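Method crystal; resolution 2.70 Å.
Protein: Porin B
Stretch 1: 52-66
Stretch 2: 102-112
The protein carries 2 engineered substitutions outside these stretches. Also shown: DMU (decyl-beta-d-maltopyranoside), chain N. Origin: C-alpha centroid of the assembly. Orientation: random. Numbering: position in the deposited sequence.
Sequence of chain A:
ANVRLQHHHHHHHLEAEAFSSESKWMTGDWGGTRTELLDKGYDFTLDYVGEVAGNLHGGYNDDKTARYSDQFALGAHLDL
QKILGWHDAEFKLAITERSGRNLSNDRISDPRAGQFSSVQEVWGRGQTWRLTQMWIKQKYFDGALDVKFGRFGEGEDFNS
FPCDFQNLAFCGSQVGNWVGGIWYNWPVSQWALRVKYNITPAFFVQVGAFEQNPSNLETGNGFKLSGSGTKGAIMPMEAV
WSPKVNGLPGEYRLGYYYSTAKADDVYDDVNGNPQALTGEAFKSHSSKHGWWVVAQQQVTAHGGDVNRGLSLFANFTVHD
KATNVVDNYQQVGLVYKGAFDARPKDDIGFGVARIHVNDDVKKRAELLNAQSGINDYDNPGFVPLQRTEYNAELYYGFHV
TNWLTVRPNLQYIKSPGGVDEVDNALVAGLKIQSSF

Stretch 1, residues 52-66: VAGNLHGGYNDDKTA
Stretch 2 (102-112) NLSNDRISDPR

A short helix lies alongside a strand and the loop that follows it, joined mainly by backbone hydrogen bonds and one arginine that reaches into the loop. Strand 52-57 and helix 103-108 run in nearly the same direction, 25° apart, with axes 9.1 Å apart at closest approach; Ala53 CA lies 6.2 Å from Leu103 CA, Gly59 CA 4.4 Å from Ile108 CA, and Asn61 CA 4.9 Å from Arg107 CA. Asn102 (chi1 t) caps the helix, its OD1 accepting from Ser104 N at 2.8 Å, and a wider pi-type turn spans 104-108. Leu103 packs on the strand, CB 4.0 Å from Ala53 CB. Gly59 (phi/psi 70/177) lies so close that an ideal CB would sit 3.3 Å from Ile108 CA. The loop then donates twice to the end of the helix: Tyr60 N to Ile108 O (2.8 Å, 158°) and Asn61 N to Arg107 O (2.9 Å, 150°). Arg107 (chi1 m, chi2 m) directs NH1 to Asp63 O (2.9 Å, 166°) and, in a very short salt bridge, to Asp63 OD1 (2.4 Å, 117°). Thr65 CG2 and Asn61 ND2 cover opposite guanidinium faces. Asn55 (chi1 p) braces this loop: OD1 accepts from Thr65 N and ND2 donates to Asp63 O, each 3.0 Å. Pro111 CD sits 3.9 Å from the ring centroid of Tyr60 (chi1 t), 13° off its normal, a CH-pi contact.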

# COMPACT_ATOMS: atom_id res chain seq x y z
N VAL A 52 4.36 3.24 15.75
CA VAL A 52 4.38 2.45 16.98
C VAL A 52 3.09 1.66 17.11
O VAL A 52 2.02 2.18 16.80
CB VAL A 52 4.46 3.35 18.22
CG1 VAL A 52 4.49 2.51 19.48
CG2 VAL A 52 5.68 4.25 18.15
N ALA A 53 3.18 0.42 17.59
CA ALA A 53 1.97 -0.36 17.86
C ALA A 53 2.12 -1.24 19.10
O ALA A 53 3.16 -1.89 19.30
CB ALA A 53 1.58 -1.19 16.67
N GLY A 54 1.08 -1.26 19.92
CA GLY A 54 1.09 -2.08 21.11
C GLY A 54 -0.27 -2.72 21.31
O GLY A 54 -1.29 -2.06 21.15
N ASN A 55 -0.28 -4.00 21.64
CA ASN A 55 -1.54 -4.71 21.84
C ASN A 55 -2.14 -4.38 23.20
O ASN A 55 -1.44 -4.35 24.20
CB ASN A 55 -1.37 -6.22 21.66
CG ASN A 55 -0.30 -6.80 22.56
OD1 ASN A 55 0.79 -6.23 22.73
ND2 ASN A 55 -0.60 -7.96 23.15
N LEU A 56 -3.44 -4.09 23.20
CA LEU A 56 -4.14 -3.73 24.42
C LEU A 56 -5.04 -4.87 24.89
O LEU A 56 -5.27 -5.03 26.11
CB LEU A 56 -4.98 -2.46 24.21
CG LEU A 56 -4.18 -1.20 23.92
CD1 LEU A 56 -5.08 -0.13 23.34
CD2 LEU A 56 -3.54 -0.71 25.19
N HIS A 57 -5.52 -5.66 23.94
CA HIS A 57 -6.44 -6.74 24.23
C HIS A 57 -6.59 -7.71 23.05
O HIS A 57 -6.68 -7.28 21.90
CB HIS A 57 -7.80 -6.13 24.61
CG HIS A 57 -8.84 -7.14 24.96
ND1 HIS A 57 -9.12 -7.49 26.27
CD2 HIS A 57 -9.68 -7.86 24.18
CE1 HIS A 57 -10.08 -8.40 26.28
NE2 HIS A 57 -10.43 -8.64 25.03
N GLY A 58 -6.61 -9.01 23.34
CA GLY A 58 -6.93 -10.01 22.33
C GLY A 58 -5.81 -10.39 21.39
O GLY A 58 -4.63 -10.25 21.73
N GLY A 59 -6.16 -10.87 20.21
CA GLY A 59 -5.18 -11.39 19.27
C GLY A 59 -4.58 -12.71 19.76
O GLY A 59 -4.89 -13.16 20.86
N TYR A 60 -3.72 -13.32 18.95
CA TYR A 60 -3.26 -14.67 19.25
C TYR A 60 -2.56 -14.75 20.59
O TYR A 60 -2.81 -15.66 21.38
CB TYR A 60 -2.35 -15.24 18.16
CG TYR A 60 -1.92 -16.65 18.47
CD1 TYR A 60 -2.75 -17.73 18.19
CD2 TYR A 60 -0.70 -16.90 19.08
CE1 TYR A 60 -2.37 -19.03 18.50
CE2 TYR A 60 -0.31 -18.20 19.40
CZ TYR A 60 -1.15 -19.26 19.11
OH TYR A 60 -0.75 -20.53 19.43
N ASN A 61 -1.67 -13.79 20.83
CA ASN A 61 -0.82 -13.75 22.02
C ASN A 61 -1.13 -12.48 22.79
O ASN A 61 -0.90 -11.37 22.29
CB ASN A 61 0.64 -13.79 21.60
CG ASN A 61 1.59 -13.76 22.74
OD1 ASN A 61 1.24 -13.36 23.86
ND2 ASN A 61 2.83 -14.17 22.48
N ASP A 62 -1.64 -12.63 24.01
CA ASP A 62 -2.13 -11.48 24.76
C ASP A 62 -1.11 -10.87 25.74
O ASP A 62 -1.45 -9.95 26.48
CB ASP A 62 -3.45 -11.80 25.47
CG ASP A 62 -3.33 -12.95 26.43
OD1 ASP A 62 -2.19 -13.37 26.73
OD2 ASP A 62 -4.38 -13.44 26.90
N ASP A 63 0.12 -11.37 25.73
CA ASP A 63 1.21 -10.74 26.47
C ASP A 63 1.42 -9.34 25.89
O ASP A 63 1.71 -9.20 24.70
CB ASP A 63 2.48 -11.56 26.32
CG ASP A 63 3.65 -10.98 27.07
OD1 ASP A 63 4.38 -10.13 26.50
OD2 ASP A 63 3.86 -11.36 28.25
N LYS A 64 1.24 -8.32 26.72
CA LYS A 64 1.27 -6.94 26.22
C LYS A 64 2.70 -6.47 26.01
O LYS A 64 3.55 -6.58 26.90
CB LYS A 64 0.54 -6.00 27.19
CG LYS A 64 -0.90 -6.40 27.45
CD LYS A 64 -1.68 -5.37 28.26
CE LYS A 64 -3.02 -5.96 28.71
NZ LYS A 64 -3.60 -6.82 27.63
N THR A 65 2.97 -5.96 24.81
CA THR A 65 4.28 -5.44 24.47
C THR A 65 4.10 -4.29 23.48
O THR A 65 2.98 -3.81 23.28
CB THR A 65 5.18 -6.54 23.85
OG1 THR A 65 6.49 -6.02 23.60
CG2 THR A 65 4.60 -7.01 22.56
N ALA A 66 5.18 -3.84 22.86
CA ALA A 66 5.06 -2.79 21.87
C ALA A 66 6.11 -2.92 20.78
O ALA A 66 7.24 -3.36 21.02
CB ALA A 66 5.12 -1.41 22.52
N ASN A 102 7.23 -5.68 13.74
CA ASN A 102 5.79 -5.55 13.51
C ASN A 102 4.97 -6.32 14.53
O ASN A 102 5.10 -7.54 14.64
CB ASN A 102 5.44 -6.08 12.12
CG ASN A 102 4.00 -5.77 11.72
OD1 ASN A 102 3.16 -5.44 12.57
ND2 ASN A 102 3.72 -5.83 10.42
N LEU A 103 4.09 -5.60 15.23
CA LEU A 103 3.14 -6.21 16.18
C LEU A 103 2.31 -7.35 15.58
O LEU A 103 2.08 -8.37 16.25
CB LEU A 103 2.18 -5.16 16.72
CG LEU A 103 2.02 -5.05 18.24
CD1 LEU A 103 0.56 -4.83 18.61
CD2 LEU A 103 2.61 -6.25 18.97
N SER A 104 1.85 -7.15 14.35
CA SER A 104 1.05 -8.14 13.64
C SER A 104 1.70 -9.53 13.64
O SER A 104 1.03 -10.55 13.82
CB SER A 104 0.76 -7.70 12.20
OG SER A 104 -0.29 -6.75 12.15
N ASN A 105 3.01 -9.57 13.44
CA ASN A 105 3.70 -10.84 13.51
C ASN A 105 3.93 -11.30 14.95
O ASN A 105 3.67 -12.45 15.29
CB ASN A 105 5.03 -10.74 12.79
CG ASN A 105 4.86 -10.48 11.32
OD1 ASN A 105 3.93 -11.00 10.70
ND2 ASN A 105 5.72 -9.64 10.77
N ASP A 106 4.38 -10.37 15.79
CA ASP A 106 4.91 -10.73 17.09
C ASP A 106 3.86 -11.00 18.15
O ASP A 106 4.15 -11.70 19.11
CB ASP A 106 5.93 -9.68 17.55
CG ASP A 106 7.18 -9.66 16.69
OD1 ASP A 106 7.46 -10.69 16.05
OD2 ASP A 106 7.87 -8.61 16.64
N ARG A 107 2.65 -10.47 17.99
CA ARG A 107 1.56 -10.74 18.96
C ARG A 107 0.19 -11.14 18.35
O ARG A 107 -0.46 -12.05 18.85
CB ARG A 107 1.36 -9.55 19.90
CG ARG A 107 2.50 -9.26 20.84
CD ARG A 107 2.69 -10.32 21.94
NE ARG A 107 4.09 -10.73 21.98
CZ ARG A 107 4.90 -10.54 23.01
NH1 ARG A 107 4.43 -9.97 24.11
NH2 ARG A 107 6.16 -10.94 22.94
N ILE A 108 -0.26 -10.45 17.31
CA ILE A 108 -1.62 -10.63 16.81
C ILE A 108 -1.87 -11.95 16.07
O ILE A 108 -2.86 -12.63 16.34
CB ILE A 108 -2.05 -9.46 15.90
CG1 ILE A 108 -2.41 -8.23 16.74
CG2 ILE A 108 -3.25 -9.83 15.05
CD1 ILE A 108 -1.27 -7.30 16.89
N SER A 109 -0.97 -12.29 15.16
CA SER A 109 -1.17 -13.43 14.25
C SER A 109 -1.07 -14.82 14.86
O SER A 109 -0.28 -15.08 15.76
CB SER A 109 -0.18 -13.36 13.09
OG SER A 109 -0.53 -12.32 12.19
N ASP A 110 -1.87 -15.72 14.34
CA ASP A 110 -1.56 -17.13 14.48
C ASP A 110 -0.23 -17.33 13.74
O ASP A 110 -0.10 -16.93 12.59
CB ASP A 110 -2.66 -17.93 13.81
CG ASP A 110 -2.69 -19.36 14.27
OD1 ASP A 110 -1.76 -20.11 13.92
OD2 ASP A 110 -3.67 -19.72 14.97
N PRO A 111 0.76 -17.95 14.38
CA PRO A 111 2.04 -18.13 13.69
C PRO A 111 1.96 -18.98 12.43
O PRO A 111 2.90 -18.92 11.64
CB PRO A 111 2.93 -18.82 14.74
CG PRO A 111 1.98 -19.37 15.76
CD PRO A 111 0.81 -18.43 15.78
N ARG A 112 0.90 -19.76 12.23
CA ARG A 112 0.82 -20.51 10.98
C ARG A 112 -0.23 -19.98 10.03
O ARG A 112 -0.55 -20.62 9.03
CB ARG A 112 0.66 -22.02 11.22
CG ARG A 112 -0.50 -22.41 12.09
CD ARG A 112 -0.04 -22.95 13.41
NE ARG A 112 -0.95 -23.95 13.95
CZ ARG A 112 -2.05 -23.69 14.67
NH1 ARG A 112 -2.42 -22.45 14.93
NH2 ARG A 112 -2.78 -24.69 15.11
C1 DMU N . 11.69 -1.44 21.97
C2 DMU N . 12.17 -2.78 22.21
C3 DMU N . 11.49 -3.55 23.29
C4 DMU N . 9.96 -3.36 23.37
O5 DMU N . 9.56 -1.93 22.95
C6 DMU N . 10.26 -1.32 21.85
O7 DMU N . 11.76 -4.97 23.14
O16 DMU N . 9.87 0.05 21.82
C18 DMU N . 8.85 0.50 20.95
C19 DMU N . 8.36 1.95 21.19
C22 DMU N . 9.41 3.10 21.00
C25 DMU N . 8.86 4.52 20.99
C28 DMU N . 8.76 5.28 19.68
C31 DMU N . 7.96 6.57 19.65
O49 DMU N . 12.30 -0.91 20.71
O55 DMU N . 13.62 -2.75 22.43
C57 DMU N . 9.49 -3.55 24.62
O61 DMU N . 8.13 -3.39 24.84
C5 DMU N . 12.53 -7.07 23.80
C7 DMU N . 11.28 -7.76 23.70
C8 DMU N . 10.50 -7.83 24.97
C9 DMU N . 10.60 -6.60 25.94
O1 DMU N . 11.63 -5.54 25.45
C10 DMU N . 12.37 -5.68 24.19
O2 DMU N . 9.15 -8.10 24.69
O3 DMU N . 13.28 -7.16 22.54
O4 DMU N . 11.57 -9.10 23.23
C11 DMU N . 10.90 -6.98 27.18
O6 DMU N . 10.00 -7.79 27.83